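Local coordinates for protein quinoline 2-oxidoreductase large subunit (Pseudomonas putida, PDB 1T3Q) that probably hydroxylates quinoline at carbon 2 as a molybdenum hydroxylase, using a molybdenum centre bound to pterin cytosine dinucleotide, at residues 95-100 against 160-165. Sequence-based numbering, arbitrary orientation.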
loop_
_atom_site.group_PDB
_atom_site.type_symbol
_atom_site.label_atom_id
_atom_site.label_comp_id
_atom_site.label_asym_id
_atom_site.label_seq_id
_atom_site.Cartn_x
_atom_site.Cartn_y
_atom_site.Cartn_z
ATOM N N GLY B 95 -17.673 -27.463 32.578
ATOM C CA GLY B 95 -17.772 -26.493 33.655
ATOM C C GLY B 95 -17.162 -25.132 33.363
ATOM O O GLY B 95 -17.237 -24.227 34.192
ATOM N N PHE B 96 -16.565 -24.974 32.190
ATOM C CA PHE B 96 -15.943 -23.700 31.835
ATOM C C PHE B 96 -16.996 -22.612 31.676
ATOM O O PHE B 96 -18.017 -22.823 31.026
ATOM C CB PHE B 96 -15.165 -23.823 30.521
ATOM C CG PHE B 96 -14.394 -22.583 30.160
ATOM C CD1 PHE B 96 -13.145 -22.336 30.729
ATOM C CD2 PHE B 96 -14.927 -21.649 29.278
ATOM C CE1 PHE B 96 -12.437 -21.167 30.422
ATOM C CE2 PHE B 96 -14.227 -20.478 28.964
ATOM C CZ PHE B 96 -12.979 -20.241 29.539
ATOM N N GLN B 97 -16.739 -21.445 32.260
ATOM C CA GLN B 97 -17.669 -20.330 32.155
ATOM C C GLN B 97 -17.272 -19.359 31.049
ATOM O O GLN B 97 -16.244 -18.688 31.128
ATOM C CB GLN B 97 -17.761 -19.575 33.482
ATOM C CG GLN B 97 -18.474 -20.332 34.593
ATOM C CD GLN B 97 -18.950 -19.404 35.689
ATOM O OE1 GLN B 97 -18.275 -19.211 36.703
ATOM N NE2 GLN B 97 -20.115 -18.803 35.479
ATOM N N THR B 98 -18.103 -19.292 30.017
ATOM C CA THR B 98 -17.867 -18.401 28.892
ATOM C C THR B 98 -17.981 -16.956 29.351
ATOM O O THR B 98 -18.740 -16.649 30.263
ATOM C CB THR B 98 -18.917 -18.618 27.781
ATOM O OG1 THR B 98 -18.745 -19.914 27.203
ATOM C CG2 THR B 98 -18.791 -17.557 26.704
ATOM N N THR B 99 -17.207 -16.072 28.736
ATOM C CA THR B 99 -17.302 -14.661 29.066
ATOM C C THR B 99 -17.438 -13.913 27.755
ATOM O O THR B 99 -16.985 -14.378 26.711
ATOM C CB THR B 99 -16.059 -14.117 29.820
ATOM O OG1 THR B 99 -14.879 -14.333 29.036
ATOM C CG2 THR B 99 -15.914 -14.792 31.181
ATOM N N ILE B 100 -18.106 -12.771 27.812
ATOM C CA ILE B 100 -18.274 -11.925 26.646
ATOM C C ILE B 100 -17.742 -10.586 27.128
ATOM O O ILE B 100 -18.345 -9.953 27.988
ATOM C CB ILE B 100 -19.760 -11.782 26.251
ATOM C CG1 ILE B 100 -20.340 -13.158 25.916
ATOM C CG2 ILE B 100 -19.891 -10.842 25.062
ATOM C CD1 ILE B 100 -21.783 -13.124 25.418
ATOM N N THR B 160 -21.929 -11.320 35.091
ATOM C CA THR B 160 -22.583 -12.134 34.073
ATOM C C THR B 160 -22.266 -13.604 34.330
ATOM O O THR B 160 -22.774 -14.487 33.642
ATOM C CB THR B 160 -22.096 -11.789 32.647
ATOM O OG1 THR B 160 -20.719 -12.166 32.508
ATOM C CG2 THR B 160 -22.245 -10.298 32.372
ATOM N N LEU B 161 -21.422 -13.861 35.324
ATOM C CA LEU B 161 -21.027 -15.227 35.652
ATOM C C LEU B 161 -21.680 -15.744 36.926
ATOM O O LEU B 161 -22.214 -14.977 37.726
ATOM C CB LEU B 161 -19.507 -15.316 35.821
ATOM C CG LEU B 161 -18.612 -14.821 34.684
ATOM C CD1 LEU B 161 -17.157 -15.053 35.053
ATOM C CD2 LEU B 161 -18.957 -15.543 33.399
ATOM N N ALA B 162 -21.624 -17.059 37.104
ATOM C CA ALA B 162 -22.170 -17.696 38.290
ATOM C C ALA B 162 -20.978 -17.978 39.200
ATOM O O ALA B 162 -20.311 -19.009 39.074
ATOM C CB ALA B 162 -22.869 -18.988 37.915
ATOM N N GLY B 163 -20.697 -17.050 40.104
ATOM C CA GLY B 163 -19.573 -17.230 41.004
ATOM C C GLY B 163 -18.292 -16.784 40.327
ATOM O O GLY B 163 -18.300 -16.444 39.145
ATOM N N ASN B 164 -17.187 -16.794 41.062
ATOM C CA ASN B 164 -15.913 -16.357 40.500
ATOM C C ASN B 164 -15.052 -17.461 39.904
ATOM O O ASN B 164 -14.012 -17.178 39.312
ATOM C CB ASN B 164 -15.109 -15.602 41.559
ATOM C CG ASN B 164 -15.810 -14.348 42.034
ATOM O OD1 ASN B 164 -16.306 -13.560 41.227
ATOM N ND2 ASN B 164 -15.849 -14.150 43.346
ATOM N N VAL B 165 -15.465 -18.717 40.056
ATOM C CA VAL B 165 -14.680 -19.807 39.498
ATOM C C VAL B 165 -14.996 -19.989 38.018
ATOM O O VAL B 165 -16.023 -20.563 37.648
ATOM C CB VAL B 165 -14.928 -21.130 40.252
ATOM C CG1 VAL B 165 -14.072 -22.242 39.642
ATOM C CG2 VAL B 165 -14.584 -20.950 41.732
HETATM O O HOH W 1 -20.367 -13.007 29.895
#
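Q97 points its side chain at segment 160-165, a loop that runs into strand 165-170 at V165, and buries more surface there than any other residue of 95-100. Its CG is anti to its own carbonyl carbon (chi1 -71°), and CD continues the chain in an extended form. The amide carbon CD ends up 3.7 Å from the carbonyl O of A162 and 3.7 Å from that of V165. The amide group therefore sits in the bend of the segment, among backbone polar atoms. L161 CB lies beside the same group, 4.1 Å from Q97 CD. The backbone of Q97 also hydrogen-bonds to V166, the next residue of that strand.

T98 meets the loop through its backbone. Its carbonyl O is 3.3 Å from L161 CD2, a close approach of a methyl to an oxygen. Its hydroxyl turns to T90 instead. T98 leads into strand 99-101, which pairs antiparallel with strand 87-89 in the a/b hammerhead part of the chain. Segment 160-165 belongs to the first molybdopterin cofactor-binding region, and the contact joins the two.

T99 adds the apolar side. Its CG2 packs on the forked end of L161, 3.8 Å from CD2 and 4.1 Å from CD1, and the two side chains cross obliquely. T99 OG1 accepts from the backbone N of N327. L161 is buried, and its carbonyl O is held by R156.

At I100 the link runs through water. The backbone N of I100 donates to a water 3.1 Å away, and T160 OG1 lies 2.8 Å from that same water.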